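Local coordinates for MUTM (fpg) protein (Thermus thermophilus, PDB 1EE8) that belongs to the MutM (Fpg) protein family and combines a beta-rich N-terminal domain, an H2TH domain and a zinc finger, at residues A[13-27]-A[82-94]. Numbering follows the deposited sequence.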
loop_
_atom_site.group_PDB
_atom_site.type_symbol
_atom_site.label_atom_id
_atom_site.label_comp_id
_atom_site.label_asym_id
_atom_site.label_seq_id
_atom_site.Cartn_x
_atom_site.Cartn_y
_atom_site.Cartn_z
ATOM N N LEU A 13 7.938 -23.109 5.672
ATOM C CA LEU A 13 8.185 -22.006 4.757
ATOM C C LEU A 13 9.467 -21.215 4.999
ATOM O O LEU A 13 10.095 -20.769 4.045
ATOM C CB LEU A 13 6.999 -21.029 4.762
ATOM C CG LEU A 13 5.643 -21.497 4.235
ATOM C CD1 LEU A 13 4.660 -20.330 4.290
ATOM C CD2 LEU A 13 5.772 -22.015 2.813
ATOM N N ARG A 14 9.864 -21.037 6.255
ATOM C CA ARG A 14 11.055 -20.239 6.537
ATOM C C ARG A 14 12.300 -20.577 5.727
ATOM O O ARG A 14 12.944 -19.679 5.188
ATOM C CB ARG A 14 11.379 -20.241 8.035
ATOM C CG ARG A 14 10.392 -19.419 8.856
ATOM C CD ARG A 14 11.047 -18.807 10.086
ATOM N NE ARG A 14 11.690 -19.817 10.912
ATOM C CZ ARG A 14 12.530 -19.554 11.907
ATOM N NH1 ARG A 14 12.844 -18.298 12.214
ATOM N NH2 ARG A 14 13.050 -20.554 12.599
ATOM N N PRO A 15 12.655 -21.866 5.614
ATOM C CA PRO A 15 13.847 -22.239 4.841
ATOM C C PRO A 15 13.667 -21.957 3.348
ATOM O O PRO A 15 14.639 -21.932 2.589
ATOM C CB PRO A 15 13.984 -23.741 5.094
ATOM C CG PRO A 15 13.193 -23.984 6.352
ATOM C CD PRO A 15 12.026 -23.055 6.211
ATOM N N LEU A 16 12.421 -21.751 2.936
ATOM C CA LEU A 16 12.112 -21.506 1.533
ATOM C C LEU A 16 11.925 -20.047 1.137
ATOM O O LEU A 16 12.073 -19.705 -0.033
ATOM C CB LEU A 16 10.842 -22.274 1.140
ATOM C CG LEU A 16 10.805 -23.786 1.363
ATOM C CD1 LEU A 16 9.410 -24.323 1.026
ATOM C CD2 LEU A 16 11.872 -24.453 0.500
ATOM N N VAL A 17 11.607 -19.184 2.096
ATOM C CA VAL A 17 11.358 -17.786 1.777
ATOM C C VAL A 17 12.271 -16.764 2.437
ATOM O O VAL A 17 12.359 -15.628 1.976
ATOM C CB VAL A 17 9.912 -17.410 2.129
ATOM C CG1 VAL A 17 8.960 -18.436 1.544
ATOM C CG2 VAL A 17 9.749 -17.326 3.641
ATOM N N LEU A 18 12.936 -17.154 3.517
ATOM C CA LEU A 18 13.818 -16.240 4.228
ATOM C C LEU A 18 14.794 -15.534 3.288
ATOM O O LEU A 18 15.488 -16.174 2.503
ATOM C CB LEU A 18 14.585 -17.002 5.312
ATOM C CG LEU A 18 14.290 -16.677 6.780
ATOM C CD1 LEU A 18 14.980 -15.380 7.154
ATOM C CD2 LEU A 18 12.796 -16.582 7.017
ATOM N N GLY A 19 14.821 -14.206 3.354
ATOM C CA GLY A 19 15.733 -13.441 2.515
ATOM C C GLY A 19 15.317 -13.245 1.069
ATOM O O GLY A 19 16.001 -12.550 0.315
ATOM N N GLN A 20 14.202 -13.851 0.679
ATOM C CA GLN A 20 13.697 -13.737 -0.689
ATOM C C GLN A 20 12.871 -12.469 -0.890
ATOM O O GLN A 20 12.192 -11.999 0.026
ATOM C CB GLN A 20 12.818 -14.948 -1.026
ATOM C CG GLN A 20 13.554 -16.272 -1.095
ATOM C CD GLN A 20 13.898 -16.664 -2.515
ATOM O OE1 GLN A 20 13.011 -16.955 -3.328
ATOM N NE2 GLN A 20 15.191 -16.666 -2.829
ATOM N N THR A 21 12.921 -11.923 -2.098
ATOM C CA THR A 21 12.153 -10.737 -2.405
ATOM C C THR A 21 10.710 -11.103 -2.761
ATOM O O THR A 21 10.463 -11.894 -3.674
ATOM C CB THR A 21 12.757 -9.957 -3.592
ATOM O OG1 THR A 21 14.041 -9.434 -3.223
ATOM C CG2 THR A 21 11.843 -8.806 -3.989
ATOM N N LEU A 22 9.760 -10.553 -2.017
ATOM C CA LEU A 22 8.357 -10.798 -2.324
ATOM C C LEU A 22 8.042 -9.788 -3.429
ATOM O O LEU A 22 7.767 -8.616 -3.152
ATOM C CB LEU A 22 7.479 -10.551 -1.097
ATOM C CG LEU A 22 5.967 -10.526 -1.357
ATOM C CD1 LEU A 22 5.493 -11.886 -1.868
ATOM C CD2 LEU A 22 5.235 -10.153 -0.072
ATOM N N ARG A 23 8.112 -10.240 -4.678
ATOM C CA ARG A 23 7.865 -9.372 -5.830
ATOM C C ARG A 23 6.415 -8.919 -5.950
ATOM O O ARG A 23 6.135 -7.764 -6.268
ATOM C CB ARG A 23 8.281 -10.078 -7.121
ATOM C CG ARG A 23 9.772 -10.387 -7.205
ATOM C CD ARG A 23 10.101 -11.145 -8.483
ATOM N NE ARG A 23 11.542 -11.239 -8.713
ATOM C CZ ARG A 23 12.107 -12.012 -9.639
ATOM N NH1 ARG A 23 11.355 -12.769 -10.430
ATOM N NH2 ARG A 23 13.427 -12.025 -9.774
ATOM N N GLN A 24 5.484 -9.830 -5.702
ATOM C CA GLN A 24 4.086 -9.459 -5.796
ATOM C C GLN A 24 3.148 -10.420 -5.089
ATOM O O GLN A 24 3.483 -11.572 -4.846
ATOM C CB GLN A 24 3.680 -9.316 -7.270
ATOM C CG GLN A 24 4.500 -10.159 -8.254
ATOM C CD GLN A 24 4.059 -9.977 -9.713
ATOM O OE1 GLN A 24 4.645 -10.566 -10.626
ATOM N NE2 GLN A 24 3.026 -9.170 -9.932
ATOM N N VAL A 25 1.977 -9.900 -4.735
ATOM C CA VAL A 25 0.932 -10.675 -4.094
ATOM C C VAL A 25 -0.182 -10.572 -5.110
ATOM O O VAL A 25 -0.824 -9.526 -5.252
ATOM C CB VAL A 25 0.462 -10.053 -2.767
ATOM C CG1 VAL A 25 -0.558 -10.975 -2.103
ATOM C CG2 VAL A 25 1.651 -9.828 -1.850
ATOM N N VAL A 26 -0.398 -11.663 -5.822
ATOM C CA VAL A 26 -1.388 -11.690 -6.875
ATOM C C VAL A 26 -2.747 -12.212 -6.441
ATOM O O VAL A 26 -2.858 -13.273 -5.838
ATOM C CB VAL A 26 -0.868 -12.541 -8.059
ATOM C CG1 VAL A 26 -1.780 -12.387 -9.275
ATOM C CG2 VAL A 26 0.555 -12.119 -8.399
ATOM N N HIS A 27 -3.780 -11.446 -6.765
ATOM C CA HIS A 27 -5.147 -11.832 -6.453
ATOM C C HIS A 27 -6.092 -10.799 -7.053
ATOM O O HIS A 27 -5.660 -9.783 -7.602
ATOM C CB HIS A 27 -5.379 -11.882 -4.936
ATOM C CG HIS A 27 -5.480 -10.532 -4.301
ATOM N ND1 HIS A 27 -4.405 -9.902 -3.707
ATOM C CD2 HIS A 27 -6.516 -9.663 -4.218
ATOM C CE1 HIS A 27 -4.776 -8.704 -3.288
ATOM N NE2 HIS A 27 -6.052 -8.534 -3.587
ATOM N N THR A 82 -6.936 -21.973 -5.430
ATOM C CA THR A 82 -5.931 -20.988 -5.056
ATOM C C THR A 82 -6.563 -19.614 -5.258
ATOM O O THR A 82 -7.122 -19.333 -6.315
ATOM C CB THR A 82 -4.663 -21.143 -5.913
ATOM O OG1 THR A 82 -4.014 -22.381 -5.567
ATOM C CG2 THR A 82 -3.698 -19.972 -5.669
ATOM N N ARG A 83 -6.479 -18.773 -4.234
ATOM C CA ARG A 83 -7.071 -17.436 -4.260
ATOM C C ARG A 83 -6.029 -16.335 -4.405
ATOM O O ARG A 83 -6.352 -15.208 -4.765
ATOM C CB ARG A 83 -7.852 -17.185 -2.966
ATOM C CG ARG A 83 -8.815 -18.297 -2.579
ATOM C CD ARG A 83 -9.929 -18.469 -3.592
ATOM N NE ARG A 83 -10.864 -19.500 -3.147
ATOM C CZ ARG A 83 -11.975 -19.835 -3.793
ATOM N NH1 ARG A 83 -12.299 -19.220 -4.920
ATOM N NH2 ARG A 83 -12.761 -20.789 -3.308
ATOM N N ALA A 84 -4.781 -16.647 -4.085
ATOM C CA ALA A 84 -3.742 -15.635 -4.212
ATOM C C ALA A 84 -2.393 -16.312 -4.353
ATOM O O ALA A 84 -2.252 -17.489 -4.052
ATOM C CB ALA A 84 -3.741 -14.726 -2.997
ATOM N N ALA A 85 -1.405 -15.563 -4.817
ATOM C CA ALA A 85 -0.073 -16.125 -4.963
ATOM C C ALA A 85 0.961 -15.106 -4.518
ATOM O O ALA A 85 0.877 -13.936 -4.883
ATOM C CB ALA A 85 0.177 -16.523 -6.421
ATOM N N LEU A 86 1.915 -15.559 -3.710
ATOM C CA LEU A 86 3.000 -14.717 -3.243
ATOM C C LEU A 86 4.141 -15.077 -4.182
ATOM O O LEU A 86 4.736 -16.149 -4.062
ATOM C CB LEU A 86 3.383 -15.066 -1.802
ATOM C CG LEU A 86 2.675 -14.333 -0.660
ATOM C CD1 LEU A 86 1.236 -14.068 -1.017
ATOM C CD2 LEU A 86 2.787 -15.145 0.626
ATOM N N VAL A 87 4.415 -14.194 -5.131
ATOM C CA VAL A 87 5.464 -14.423 -6.111
ATOM C C VAL A 87 6.811 -13.942 -5.584
ATOM O O VAL A 87 7.039 -12.742 -5.459
ATOM C CB VAL A 87 5.136 -13.689 -7.420
ATOM C CG1 VAL A 87 6.221 -13.928 -8.447
ATOM C CG2 VAL A 87 3.776 -14.161 -7.940
ATOM N N LEU A 88 7.682 -14.893 -5.260
ATOM C CA LEU A 88 9.020 -14.593 -4.757
ATOM C C LEU A 88 10.009 -14.675 -5.906
ATOM O O LEU A 88 9.690 -15.198 -6.974
ATOM C CB LEU A 88 9.424 -15.590 -3.674
ATOM C CG LEU A 88 8.834 -15.417 -2.273
ATOM C CD1 LEU A 88 7.412 -14.902 -2.327
ATOM C CD2 LEU A 88 8.909 -16.752 -1.565
ATOM N N GLU A 89 11.215 -14.173 -5.695
ATOM C CA GLU A 89 12.196 -14.212 -6.762
ATOM C C GLU A 89 12.568 -15.653 -7.092
ATOM O O GLU A 89 12.714 -16.007 -8.260
ATOM C CB GLU A 89 13.444 -13.392 -6.382
ATOM C CG GLU A 89 14.350 -14.007 -5.324
ATOM C CD GLU A 89 15.509 -13.090 -4.939
ATOM O OE1 GLU A 89 15.271 -12.079 -4.240
ATOM O OE2 GLU A 89 16.660 -13.377 -5.341
ATOM N N GLY A 90 12.683 -16.493 -6.069
ATOM C CA GLY A 90 13.057 -17.877 -6.298
ATOM C C GLY A 90 11.922 -18.863 -6.512
ATOM O O GLY A 90 12.139 -19.951 -7.051
ATOM N N ARG A 91 10.715 -18.497 -6.090
ATOM C CA ARG A 91 9.568 -19.380 -6.246
ATOM C C ARG A 91 8.264 -18.673 -5.914
ATOM O O ARG A 91 8.246 -17.479 -5.641
ATOM C CB ARG A 91 9.705 -20.603 -5.345
ATOM C CG ARG A 91 9.845 -20.269 -3.872
ATOM C CD ARG A 91 9.258 -21.367 -3.010
ATOM N NE ARG A 91 9.772 -22.700 -3.328
ATOM C CZ ARG A 91 11.021 -23.099 -3.111
ATOM N NH1 ARG A 91 11.908 -22.268 -2.575
ATOM N NH2 ARG A 91 11.377 -24.343 -3.407
ATOM N N THR A 92 7.179 -19.435 -5.922
ATOM C CA THR A 92 5.858 -18.886 -5.641
ATOM C C THR A 92 5.102 -19.710 -4.603
ATOM O O THR A 92 5.163 -20.943 -4.613
ATOM C CB THR A 92 5.039 -18.814 -6.949
ATOM O OG1 THR A 92 5.642 -17.855 -7.821
ATOM C CG2 THR A 92 3.590 -18.392 -6.684
ATOM N N LEU A 93 4.404 -19.023 -3.703
ATOM C CA LEU A 93 3.601 -19.674 -2.677
ATOM C C LEU A 93 2.142 -19.436 -3.057
ATOM O O LEU A 93 1.764 -18.308 -3.378
ATOM C CB LEU A 93 3.862 -19.050 -1.300
ATOM C CG LEU A 93 5.307 -18.974 -0.808
ATOM C CD1 LEU A 93 5.333 -18.390 0.596
ATOM C CD2 LEU A 93 5.923 -20.374 -0.813
ATOM N N TYR A 94 1.320 -20.478 -3.017
ATOM C CA TYR A 94 -0.088 -20.321 -3.380
ATOM C C TYR A 94 -1.000 -20.444 -2.169
ATOM O O TYR A 94 -0.862 -21.375 -1.378
ATOM C CB TYR A 94 -0.494 -21.365 -4.421
ATOM C CG TYR A 94 0.405 -21.374 -5.634
ATOM C CD1 TYR A 94 1.519 -22.208 -5.691
ATOM C CD2 TYR A 94 0.157 -20.526 -6.715
ATOM C CE1 TYR A 94 2.370 -22.204 -6.801
ATOM C CE2 TYR A 94 1.002 -20.508 -7.828
ATOM C CZ TYR A 94 2.107 -21.355 -7.861
ATOM O OH TYR A 94 2.941 -21.347 -8.954
#
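Glu89 reaches across to Thr21 and grips it twice with one oxygen. Glu89 OE1 accepts from Thr21 N at 3.2 Å, met on the anti side and 25° out of the carboxylate plane, and from Thr21 OG1 at 3.1 Å. Glu89 turns its CG in over its own backbone (chi1 73°), then runs extended toward Thr21. Next to it, Gln20 OE1 takes Gly90 N at 2.8 Å, tying the turn at 89-91 to the end of the 17-20 type II turn. Glu89 CA lies 3.6 Å above the plane of the Arg23 guanidinium, over its centre.

Strands 82-88 and 92-96 form a hairpin in the mixed sheet of the N-terminal domain, with strand 21-26 antiparallel beside 82-88. Arg23 N and Gln24 N share Val87 O in weak hydrogen bonds, a classic beta bulge. Beyond it the pairing is regular, with Val26 N to Ala85 O at 2.8 Å.

On the buried face, Leu22 CD1 meets Leu88 CD1 at 3.6 Å. Val17 CG1, from the end of helix 3-17, touches Leu88 CD2 at 3.5 Å and also Leu93 CD1. Leu58 packs on Leu22.

Arg43 makes a weak, long ion pair with Glu89 OE1. The contact thus joins an apolar helix-on-sheet core to a polar strand end, where the carboxylate probably carries its charge.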